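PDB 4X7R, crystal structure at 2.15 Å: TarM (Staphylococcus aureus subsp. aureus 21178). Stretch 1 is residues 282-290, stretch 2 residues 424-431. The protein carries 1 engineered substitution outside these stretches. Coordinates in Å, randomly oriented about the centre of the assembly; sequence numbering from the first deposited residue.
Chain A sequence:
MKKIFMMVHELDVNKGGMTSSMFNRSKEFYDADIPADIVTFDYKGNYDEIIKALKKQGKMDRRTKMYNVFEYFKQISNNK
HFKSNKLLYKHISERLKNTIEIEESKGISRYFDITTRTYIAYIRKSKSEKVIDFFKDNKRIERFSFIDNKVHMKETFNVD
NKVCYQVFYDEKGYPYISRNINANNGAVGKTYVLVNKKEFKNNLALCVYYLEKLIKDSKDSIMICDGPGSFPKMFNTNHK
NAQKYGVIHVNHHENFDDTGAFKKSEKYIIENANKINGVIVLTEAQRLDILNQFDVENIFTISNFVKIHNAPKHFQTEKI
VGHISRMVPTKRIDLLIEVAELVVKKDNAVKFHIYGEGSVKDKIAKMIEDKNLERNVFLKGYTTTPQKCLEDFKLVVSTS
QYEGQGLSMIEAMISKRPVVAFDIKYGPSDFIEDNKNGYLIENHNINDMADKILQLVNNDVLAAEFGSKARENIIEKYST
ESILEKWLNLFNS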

# COMPACT_ATOMS: atom_id res chain seq x y z
N LEU A 282 -8.91 -12.99 -7.41
CA LEU A 282 -9.23 -13.52 -6.10
C LEU A 282 -10.51 -14.32 -5.99
O LEU A 282 -10.66 -15.07 -5.02
CB LEU A 282 -9.17 -12.41 -5.04
CG LEU A 282 -7.83 -11.62 -4.96
CD1 LEU A 282 -8.06 -10.29 -4.23
CD2 LEU A 282 -6.74 -12.45 -4.28
N THR A 283 -11.46 -14.12 -6.93
CA THR A 283 -12.75 -14.84 -6.86
C THR A 283 -13.04 -15.51 -8.19
O THR A 283 -12.47 -15.12 -9.21
CB THR A 283 -13.92 -13.89 -6.44
OG1 THR A 283 -14.16 -12.98 -7.47
CG2 THR A 283 -13.64 -13.11 -5.13
N GLU A 284 -13.90 -16.55 -8.17
CA GLU A 284 -14.31 -17.26 -9.39
C GLU A 284 -15.12 -16.35 -10.31
O GLU A 284 -14.96 -16.42 -11.53
CB GLU A 284 -15.15 -18.54 -9.07
CG GLU A 284 -14.40 -19.59 -8.24
CD GLU A 284 -13.20 -20.29 -8.88
OE1 GLU A 284 -13.02 -20.16 -10.11
OE2 GLU A 284 -12.43 -20.94 -8.13
N ALA A 285 -15.97 -15.49 -9.73
CA ALA A 285 -16.83 -14.58 -10.52
C ALA A 285 -16.02 -13.61 -11.36
O ALA A 285 -16.32 -13.44 -12.54
CB ALA A 285 -17.83 -13.85 -9.63
N GLN A 286 -14.93 -13.06 -10.82
CA GLN A 286 -14.08 -12.15 -11.60
C GLN A 286 -13.42 -12.88 -12.75
O GLN A 286 -13.30 -12.31 -13.83
CB GLN A 286 -13.01 -11.44 -10.71
CG GLN A 286 -12.25 -10.32 -11.47
CD GLN A 286 -11.41 -9.42 -10.59
OE1 GLN A 286 -11.05 -9.75 -9.47
NE2 GLN A 286 -11.03 -8.26 -11.11
N ARG A 287 -12.95 -14.13 -12.52
CA ARG A 287 -12.31 -14.95 -13.56
C ARG A 287 -13.25 -15.17 -14.74
O ARG A 287 -12.84 -14.97 -15.90
CB ARG A 287 -11.84 -16.30 -12.99
CG ARG A 287 -11.31 -17.25 -14.05
CD ARG A 287 -10.79 -18.54 -13.46
NE ARG A 287 -10.41 -19.45 -14.54
CZ ARG A 287 -11.26 -20.30 -15.11
NH1 ARG A 287 -12.53 -20.36 -14.70
NH2 ARG A 287 -10.86 -21.08 -16.10
N LEU A 288 -14.51 -15.51 -14.46
CA LEU A 288 -15.52 -15.72 -15.50
C LEU A 288 -15.82 -14.42 -16.25
O LEU A 288 -15.92 -14.44 -17.48
CB LEU A 288 -16.81 -16.33 -14.90
CG LEU A 288 -16.63 -17.72 -14.25
CD1 LEU A 288 -17.85 -18.11 -13.45
CD2 LEU A 288 -16.32 -18.78 -15.28
N ASP A 289 -15.94 -13.30 -15.51
CA ASP A 289 -16.19 -11.99 -16.14
C ASP A 289 -15.05 -11.62 -17.08
O ASP A 289 -15.30 -11.21 -18.20
CB ASP A 289 -16.37 -10.88 -15.08
CG ASP A 289 -17.67 -10.98 -14.32
OD1 ASP A 289 -18.58 -11.70 -14.79
OD2 ASP A 289 -17.81 -10.30 -13.29
N ILE A 290 -13.82 -11.88 -16.65
CA ILE A 290 -12.65 -11.58 -17.48
C ILE A 290 -12.63 -12.43 -18.75
O ILE A 290 -12.39 -11.91 -19.84
CB ILE A 290 -11.34 -11.69 -16.64
CG1 ILE A 290 -11.22 -10.49 -15.67
CG2 ILE A 290 -10.10 -11.82 -17.55
CD1 ILE A 290 -10.09 -10.58 -14.66
N ILE A 424 -21.78 -6.51 -3.75
CA ILE A 424 -21.04 -5.91 -4.88
C ILE A 424 -19.98 -6.89 -5.46
O ILE A 424 -19.62 -7.87 -4.81
CB ILE A 424 -20.39 -4.54 -4.42
CG1 ILE A 424 -19.46 -4.69 -3.19
CG2 ILE A 424 -21.44 -3.47 -4.14
CD1 ILE A 424 -18.05 -5.03 -3.45
N LYS A 425 -19.46 -6.58 -6.64
CA LYS A 425 -18.38 -7.34 -7.27
C LYS A 425 -17.04 -6.74 -6.76
O LYS A 425 -16.81 -5.54 -6.93
CB LYS A 425 -18.47 -7.26 -8.82
CG LYS A 425 -19.56 -8.16 -9.44
CD LYS A 425 -19.46 -8.12 -10.99
CE LYS A 425 -20.41 -9.05 -11.72
NZ LYS A 425 -20.08 -10.50 -11.60
N TYR A 426 -16.13 -7.53 -6.16
CA TYR A 426 -16.23 -8.97 -5.91
C TYR A 426 -15.90 -9.26 -4.47
O TYR A 426 -15.13 -8.52 -3.85
CB TYR A 426 -15.18 -9.68 -6.77
CG TYR A 426 -15.38 -9.47 -8.25
CD1 TYR A 426 -16.33 -10.21 -8.95
CD2 TYR A 426 -14.64 -8.51 -8.95
CE1 TYR A 426 -16.54 -10.01 -10.31
CE2 TYR A 426 -14.84 -8.31 -10.32
CZ TYR A 426 -15.80 -9.05 -10.99
OH TYR A 426 -16.00 -8.88 -12.34
N GLY A 427 -16.43 -10.37 -3.97
CA GLY A 427 -16.09 -10.84 -2.64
C GLY A 427 -17.23 -11.15 -1.70
O GLY A 427 -17.34 -12.31 -1.29
N PRO A 428 -18.04 -10.15 -1.25
CA PRO A 428 -19.04 -10.44 -0.20
C PRO A 428 -19.90 -11.69 -0.35
O PRO A 428 -19.96 -12.46 0.60
CB PRO A 428 -19.85 -9.14 -0.11
CG PRO A 428 -18.90 -8.10 -0.50
CD PRO A 428 -18.02 -8.71 -1.57
N SER A 429 -20.49 -11.93 -1.53
CA SER A 429 -21.38 -13.10 -1.74
C SER A 429 -20.63 -14.44 -1.78
O SER A 429 -21.26 -15.48 -1.71
CB SER A 429 -22.26 -12.92 -2.98
OG SER A 429 -21.43 -12.73 -4.12
N ASP A 430 -19.30 -14.41 -1.86
CA ASP A 430 -18.51 -15.64 -1.80
C ASP A 430 -18.53 -16.18 -0.38
O ASP A 430 -18.60 -17.40 -0.20
CB ASP A 430 -17.06 -15.38 -2.17
CG ASP A 430 -16.77 -15.36 -3.64
OD1 ASP A 430 -17.73 -15.30 -4.44
OD2 ASP A 430 -15.60 -15.48 -4.01
N PHE A 431 -18.44 -15.29 0.61
CA PHE A 431 -18.33 -15.74 2.00
C PHE A 431 -19.49 -15.40 2.93
O PHE A 431 -19.67 -16.08 3.93
CB PHE A 431 -16.97 -15.34 2.59
CG PHE A 431 -16.57 -13.91 2.32
CD1 PHE A 431 -17.11 -12.87 3.07
CD2 PHE A 431 -15.64 -13.60 1.33
CE1 PHE A 431 -16.75 -11.55 2.81
CE2 PHE A 431 -15.29 -12.28 1.07
CZ PHE A 431 -15.85 -11.26 1.82
O HOH W 1 -14.63 -17.18 -5.42
O HOH W 2 -17.05 -15.96 -6.98

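This is a small, mostly polar contact in which the first turns of a helix receive the tyrosine of a loop, with an aspartate bonding the loop on one side and a second aspartate reaching the helix start through two waters. It buries 349 Å² in all, and Tyr426 is the largest contributor, with 105 Å² of its surface covered. The backbones stay well apart: the nearest CA pairs are Thr283 CA with Gly427 CA at 6.7 Å and Gln286 CA with Tyr426 CA at 6.9 Å, so side chains and water do the bridging.

The helix begins at Glu284 and continues beyond Ile290, with Thr283 at its N-cap. Thr283 OG1 accepts a weak capping bond from Gln286 N, 3.4 Å away with an N-H...acceptor angle of 162°. The same OG1 lies 3.5 Å from Tyr426 CB, and Thr283 CG2 lies 4.1 Å from Gly427 N, which places the cap directly against the loop.

Tyr426 follows a cis peptide bond, and its CA-to-CB bond points toward the helix (chi1 m). Gln286 covers one face of its ring: Gln286 CB sits 3.5 Å from the centroid of the Tyr426 ring and 7° off the ring normal, the geometry of a CH-pi interaction. Ala285 adds an apolar contact, with its CB 4.0 Å from Tyr426 CD1.

At the ring edge, near its plane, the polar end of the tyrosine meets Asp289. Tyr426 OH donates a very short hydrogen bond of 2.5 Å to Asp289 OD2. Lys425 NZ donates to the same Asp289 OD2 at 2.8 Å, and the opposite charges make this pair a salt bridge. Although the CA-to-CB bond of Lys425 points sideways, its long chain brings the ammonium group to the carboxylate. One oxygen thus accepts from two consecutive loop residues.

Asp430 approaches the other end of this helical segment. Its OD2 lies 3.3 Å from Thr283 CG2, but its hydrogen bonds to the helix start run through water. Water 1 accepts from Glu284 N at 2.9 Å and donates to Asp430 OD2 at 2.4 Å; water 2 accepts from Ala285 N at 3.0 Å and donates to Asp430 OD1 at 2.7 Å. Amides in the first turn of a helix lack partners within the helix, and here the waters relay two of them to a carboxylate.

Gly427, with phi/psi of 128/-67, allows the loop to turn between Tyr426 and Asp430. A CB at these angles would be jammed against the preceding carbonyl O, so the backbone itself calls for glycine.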